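Local coordinates for diaminopimelate decarboxylase (Helicobacter pylori, PDB 2QGH), which catalyses the pyridoxal-phosphate-dependent decarboxylation of meso-diaminopimelate to L-lysine, the last step of bacterial lysine biosynthesis, at residues T141-S145 with L146-A150; L211-E214 with P215-E218. All coordinates share one frame; numbering follows the deposited sequence.

Contact 1 (T141-S145 with L146-A150); sequences TIAQS and LGIKA
Ile-148 N reaches back to Ala-143 O at 3.1 Å, nearly straight at 164°, where the last turn of helix 133-146 closes in a Schellman motif. Gly-147, with a positive phi of 69°, leaves the helical conformation and turns the chain toward strand 150-155 of the eight-stranded barrel. One residue earlier Leu-146 N still bonds to Ile-142 O (3.2 Å), and Gly-147 N makes a weak bond to Gln-144 O.

Ile-142 O is gripped twice. Besides Leu-146 N it takes the hydroxyl of Ser-145, and both donors come from the same face of its carbonyl plane. Ser-145 can fold back this way because OG sits between its own backbone N and carbonyl carbon (chi1 69°). Alongside, Ile-142 and Leu-146 run side by side in the same direction, CG2 of the first 4.1 Å from CD1 of the second.

Beneath the turn the returning chain covers Ala-143, with Ile-148 CG1 at its CB. Helix 114-122 adds Leu-121 against Ile-148 and Ala-150, and Phe-196 lies against Ala-143. Where the strand begins, the methyl carbons Ala-143 CB and Ala-150 CB meet at 4.0 Å.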
ATOM      1  N   THR A 141      10.222  21.847 -24.822  1.00 26.16           N
ATOM      2  CA  THR A 141      11.366  22.600 -24.334  1.00 25.64           C
ATOM      3  C   THR A 141      12.574  21.696 -24.114  1.00 25.01           C
ATOM      4  O   THR A 141      13.707  22.071 -24.423  1.00 23.88           O
ATOM      5  CB  THR A 141      11.029  23.310 -23.007  1.00 25.58           C
ATOM      6  OG1 THR A 141       9.974  24.250 -23.228  1.00 27.03           O
ATOM      7  CG2 THR A 141      12.247  24.042 -22.466  1.00 26.27           C
ATOM      8  N   ILE A 142      12.334  20.505 -23.575  1.00 24.77           N
ATOM      9  CA  ILE A 142      13.421  19.577 -23.305  1.00 24.19           C
ATOM     10  C   ILE A 142      13.945  18.964 -24.599  1.00 25.21           C
ATOM     11  O   ILE A 142      15.149  18.808 -24.772  1.00 26.09           O
ATOM     12  CB  ILE A 142      12.974  18.459 -22.327  1.00 22.97           C
ATOM     13  CG1 ILE A 142      12.617  19.077 -20.966  1.00 22.05           C
ATOM     14  CG2 ILE A 142      14.095  17.431 -22.151  1.00 23.68           C
ATOM     15  CD1 ILE A 142      12.169  18.073 -19.923  1.00 17.68           C
ATOM     16  N   ALA A 143      13.041  18.631 -25.512  1.00 25.47           N
ATOM     17  CA  ALA A 143      13.441  18.044 -26.783  1.00 25.48           C
ATOM     18  C   ALA A 143      14.292  19.055 -27.545  1.00 24.97           C
ATOM     19  O   ALA A 143      15.310  18.713 -28.155  1.00 21.05           O
ATOM     20  CB  ALA A 143      12.211  17.675 -27.598  1.00 24.85           C
ATOM     21  N   GLN A 144      13.864  20.308 -27.489  1.00 25.03           N
ATOM     22  CA  GLN A 144      14.565  21.372 -28.171  1.00 26.36           C
ATOM     23  C   GLN A 144      15.997  21.515 -27.685  1.00 28.01           C
ATOM     24  O   GLN A 144      16.915  21.698 -28.486  1.00 28.08           O
ATOM     25  CB  GLN A 144      13.826  22.685 -27.974  1.00 29.60           C
ATOM     26  CG  GLN A 144      14.413  23.827 -28.771  1.00 34.22           C
ATOM     27  CD  GLN A 144      13.560  25.069 -28.715  1.00 36.79           C
ATOM     28  OE1 GLN A 144      13.785  26.015 -29.463  1.00 39.73           O
ATOM     29  NE2 GLN A 144      12.572  25.076 -27.825  1.00 39.48           N
ATOM     30  N   SER A 145      16.198  21.427 -26.376  1.00 26.78           N
ATOM     31  CA  SER A 145      17.539  21.578 -25.833  1.00 26.91           C
ATOM     32  C   SER A 145      18.416  20.400 -26.201  1.00 28.12           C
ATOM     33  O   SER A 145      19.637  20.528 -26.271  1.00 27.45           O
ATOM     34  CB  SER A 145      17.494  21.717 -24.315  1.00 25.97           C
ATOM     35  OG  SER A 145      17.105  20.504 -23.716  1.00 24.41           O
ATOM     36  N   LEU A 146      17.795  19.248 -26.431  1.00 29.73           N
ATOM     37  CA  LEU A 146      18.550  18.051 -26.797  1.00 32.21           C
ATOM     38  C   LEU A 146      18.686  17.968 -28.316  1.00 32.39           C
ATOM     39  O   LEU A 146      19.381  17.101 -28.842  1.00 32.57           O
ATOM     40  CB  LEU A 146      17.857  16.792 -26.260  1.00 32.83           C
ATOM     41  CG  LEU A 146      17.763  16.608 -24.742  1.00 33.46           C
ATOM     42  CD1 LEU A 146      16.895  15.395 -24.433  1.00 32.54           C
ATOM     43  CD2 LEU A 146      19.155  16.437 -24.146  1.00 34.82           C
ATOM     44  N   GLY A 147      18.015  18.878 -29.013  1.00 33.41           N
ATOM     45  CA  GLY A 147      18.079  18.913 -30.462  1.00 32.91           C
ATOM     46  C   GLY A 147      17.409  17.760 -31.186  1.00 32.98           C
ATOM     47  O   GLY A 147      17.849  17.390 -32.275  1.00 34.05           O
ATOM     48  N   ILE A 148      16.355  17.191 -30.604  1.00 31.77           N
ATOM     49  CA  ILE A 148      15.645  16.083 -31.239  1.00 29.97           C
ATOM     50  C   ILE A 148      14.164  16.394 -31.442  1.00 29.08           C
ATOM     51  O   ILE A 148      13.620  17.318 -30.840  1.00 27.46           O
ATOM     52  CB  ILE A 148      15.737  14.786 -30.409  1.00 30.33           C
ATOM     53  CG1 ILE A 148      14.807  14.876 -29.199  1.00 29.28           C
ATOM     54  CG2 ILE A 148      17.163  14.555 -29.951  1.00 29.43           C
ATOM     55  CD1 ILE A 148      14.795  13.624 -28.360  1.00 30.87           C
ATOM     56  N   LYS A 149      13.523  15.610 -32.302  1.00 28.18           N
ATOM     57  CA  LYS A 149      12.100  15.766 -32.588  1.00 28.21           C
ATOM     58  C   LYS A 149      11.430  14.614 -31.834  1.00 27.67           C
ATOM     59  O   LYS A 149      11.496  13.460 -32.255  1.00 27.15           O
ATOM     60  CB  LYS A 149      11.852  15.641 -34.098  1.00 28.05           C
ATOM     61  CG  LYS A 149      10.585  16.313 -34.633  1.00 28.82           C
ATOM     62  CD  LYS A 149      10.579  16.246 -36.163  1.00 31.61           C
ATOM     63  CE  LYS A 149       9.601  17.225 -36.791  1.00 33.22           C
ATOM     64  NZ  LYS A 149       8.185  16.859 -36.536  1.00 36.17           N
ATOM     65  N   ALA A 150      10.798  14.937 -30.713  1.00 26.30           N
ATOM     66  CA  ALA A 150      10.151  13.932 -29.881  1.00 24.39           C
ATOM     67  C   ALA A 150       8.855  13.346 -30.434  1.00 23.27           C
ATOM     68  O   ALA A 150       7.905  14.074 -30.725  1.00 21.56           O
ATOM     69  CB  ALA A 150       9.903  14.509 -28.490  1.00 23.27           C
TER

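Contact 2 (L211-E214 with P215-E218); sequences LDLE and PIIE
The side chains of Asp-212 and Pro-215 cross at about a right angle at the N-terminus of helix 213-232, where Asp-212 is the N-cap. This helix is the crossover of a beta-alpha-beta unit, joining strands 197-203 and 239-241 of the barrel. With CG anti to the backbone N (chi1 -173°), the carboxylate of Asp-212 is brought to the first turn, and OD2 accepts from Glu-214 N at 3.2 Å. The bond is almost straight at the hydrogen, 175°, yet the N-H arrives from above the carboxylate plane. The same group rests on the proline, Asp-212 CG lying 3.6 Å from Pro-215 CD. A proline suits this place because the first turn of a helix does not need its missing N-H. The helix N-terminus would be expected to stabilise the negative charge of Asp-212, whose OD1 also has a long, weak ion pair with Lys-163.

Leu-213 and Ile-217, one turn apart, pass each other at a slant. Leu-213 starts out away from the following turn, but its branched end comes back, bringing CG to 3.7 Å from Ile-217 CG1; Leu-213 CD1 lies against both CG1 and CD1 of that isoleucine. The backbone beneath them is bonded from Ile-217 N to Leu-213 O. Ile-216 offers CB to Leu-213 CD1 and, like Leu-213, packs on Tyr-261 of helix 258-268.

Glu-214 extends beyond CG, and its OE2 stays 6.6 Å from OE2 of Glu-218; the like charges are not in contact, and Glu-218 OE1 forms a salt bridge with Lys-222. The regular helix is under way where Glu-218 N donates to Glu-214 O at 2.8 Å.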
ATOM      1  N   LEU A 211     -15.326  -5.916 -17.703  1.00 28.14           N
ATOM      2  CA  LEU A 211     -15.998  -7.146 -18.104  1.00 28.96           C
ATOM      3  C   LEU A 211     -16.972  -6.903 -19.257  1.00 30.27           C
ATOM      4  O   LEU A 211     -17.428  -7.851 -19.901  1.00 29.34           O
ATOM      5  CB  LEU A 211     -16.748  -7.765 -16.923  1.00 28.20           C
ATOM      6  CG  LEU A 211     -15.980  -8.393 -15.748  1.00 30.57           C
ATOM      7  CD1 LEU A 211     -15.009  -9.454 -16.241  1.00 27.89           C
ATOM      8  CD2 LEU A 211     -15.251  -7.318 -14.991  1.00 32.93           C
ATOM      9  N   ASP A 212     -17.296  -5.640 -19.516  1.00 30.08           N
ATOM     10  CA  ASP A 212     -18.211  -5.316 -20.604  1.00 31.96           C
ATOM     11  C   ASP A 212     -17.438  -4.717 -21.787  1.00 32.69           C
ATOM     12  O   ASP A 212     -16.741  -3.713 -21.643  1.00 32.63           O
ATOM     13  CB  ASP A 212     -19.285  -4.338 -20.120  1.00 32.58           C
ATOM     14  CG  ASP A 212     -20.364  -4.089 -21.166  1.00 35.02           C
ATOM     15  OD1 ASP A 212     -21.227  -3.214 -20.940  1.00 35.37           O
ATOM     16  OD2 ASP A 212     -20.353  -4.770 -22.216  1.00 37.56           O
ATOM     17  N   LEU A 213     -17.572  -5.342 -22.955  1.00 33.00           N
ATOM     18  CA  LEU A 213     -16.878  -4.892 -24.162  1.00 32.90           C
ATOM     19  C   LEU A 213     -17.499  -3.684 -24.864  1.00 32.82           C
ATOM     20  O   LEU A 213     -16.884  -3.113 -25.755  1.00 32.49           O
ATOM     21  CB  LEU A 213     -16.771  -6.052 -25.159  1.00 32.34           C
ATOM     22  CG  LEU A 213     -16.141  -5.758 -26.524  1.00 32.18           C
ATOM     23  CD1 LEU A 213     -14.682  -5.377 -26.337  1.00 31.58           C
ATOM     24  CD2 LEU A 213     -16.257  -6.976 -27.426  1.00 30.90           C
ATOM     25  N   GLU A 214     -18.707  -3.288 -24.475  1.00 35.19           N
ATOM     26  CA  GLU A 214     -19.356  -2.143 -25.119  1.00 35.28           C
ATOM     27  C   GLU A 214     -18.648  -0.816 -24.890  1.00 34.29           C
ATOM     28  O   GLU A 214     -18.426  -0.062 -25.838  1.00 35.46           O
ATOM     29  CB  GLU A 214     -20.821  -2.015 -24.686  1.00 37.07           C
ATOM     30  CG  GLU A 214     -21.735  -3.077 -25.277  1.00 42.29           C
ATOM     31  CD  GLU A 214     -23.214  -2.758 -25.101  1.00 47.38           C
ATOM     32  OE1 GLU A 214     -24.051  -3.624 -25.438  1.00 49.22           O
ATOM     33  OE2 GLU A 214     -23.547  -1.644 -24.632  1.00 49.58           O
ATOM     34  N   PRO A 215     -18.283  -0.505 -23.634  1.00 32.78           N
ATOM     35  CA  PRO A 215     -17.602   0.770 -23.390  1.00 31.44           C
ATOM     36  C   PRO A 215     -16.298   0.906 -24.178  1.00 30.95           C
ATOM     37  O   PRO A 215     -15.973   1.982 -24.677  1.00 31.25           O
ATOM     38  CB  PRO A 215     -17.380   0.757 -21.880  1.00 30.53           C
ATOM     39  CG  PRO A 215     -18.536  -0.031 -21.383  1.00 31.08           C
ATOM     40  CD  PRO A 215     -18.576  -1.184 -22.363  1.00 31.40           C
ATOM     41  N   ILE A 216     -15.561  -0.191 -24.298  1.00 30.97           N
ATOM     42  CA  ILE A 216     -14.298  -0.190 -25.027  1.00 29.97           C
ATOM     43  C   ILE A 216     -14.558   0.130 -26.499  1.00 31.53           C
ATOM     44  O   ILE A 216     -13.932   1.030 -27.076  1.00 32.63           O
ATOM     45  CB  ILE A 216     -13.596  -1.559 -24.893  1.00 28.76           C
ATOM     46  CG1 ILE A 216     -13.364  -1.864 -23.410  1.00 26.32           C
ATOM     47  CG2 ILE A 216     -12.268  -1.556 -25.643  1.00 27.30           C
ATOM     48  CD1 ILE A 216     -12.888  -3.273 -23.130  1.00 27.73           C
ATOM     49  N   ILE A 217     -15.500  -0.598 -27.096  1.00 32.00           N
ATOM     50  CA  ILE A 217     -15.864  -0.394 -28.494  1.00 30.45           C
ATOM     51  C   ILE A 217     -16.351   1.032 -28.743  1.00 30.26           C
ATOM     52  O   ILE A 217     -15.945   1.673 -29.716  1.00 28.75           O
ATOM     53  CB  ILE A 217     -16.952  -1.388 -28.924  1.00 30.70           C
ATOM     54  CG1 ILE A 217     -16.424  -2.808 -28.759  1.00 30.50           C
ATOM     55  CG2 ILE A 217     -17.362  -1.130 -30.370  1.00 29.93           C
ATOM     56  CD1 ILE A 217     -15.093  -3.039 -29.460  1.00 34.01           C
ATOM     57  N   GLU A 218     -17.209   1.536 -27.858  1.00 29.44           N
ATOM     58  CA  GLU A 218     -17.711   2.893 -28.009  1.00 30.12           C
ATOM     59  C   GLU A 218     -16.536   3.867 -28.013  1.00 30.38           C
ATOM     60  O   GLU A 218     -16.518   4.829 -28.772  1.00 31.39           O
ATOM     61  CB  GLU A 218     -18.668   3.245 -26.875  1.00 31.30           C
ATOM     62  CG  GLU A 218     -19.265   4.640 -26.994  1.00 33.75           C
ATOM     63  CD  GLU A 218     -20.141   5.012 -25.806  1.00 36.05           C
ATOM     64  OE1 GLU A 218     -20.590   6.180 -25.732  1.00 36.44           O
ATOM     65  OE2 GLU A 218     -20.379   4.138 -24.945  1.00 37.06           O
TER

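Overall arrangement
Contacts 1 and 2 mark opposite kinds of helix end in the same pyridoxal-binding barrel: residues 141-150 finish one helix and lead into strand 150-155, whereas residues 211-218 start the helix that follows the next strand, 197-203. They do not touch; their centres are 38 Å apart and their nearest atoms about 26 Å. Contact 2 lies closer to the chemistry, the side chain of Ile-216 being about 9 Å from the pyridoxal phosphate and about 13 Å from the bound lysine. Shortly before it in sequence come His-205 and Ser-208 of the cofactor pocket. The centre of contact 1 lies about 30 Å from the chain centre, that of contact 2 about 19 Å.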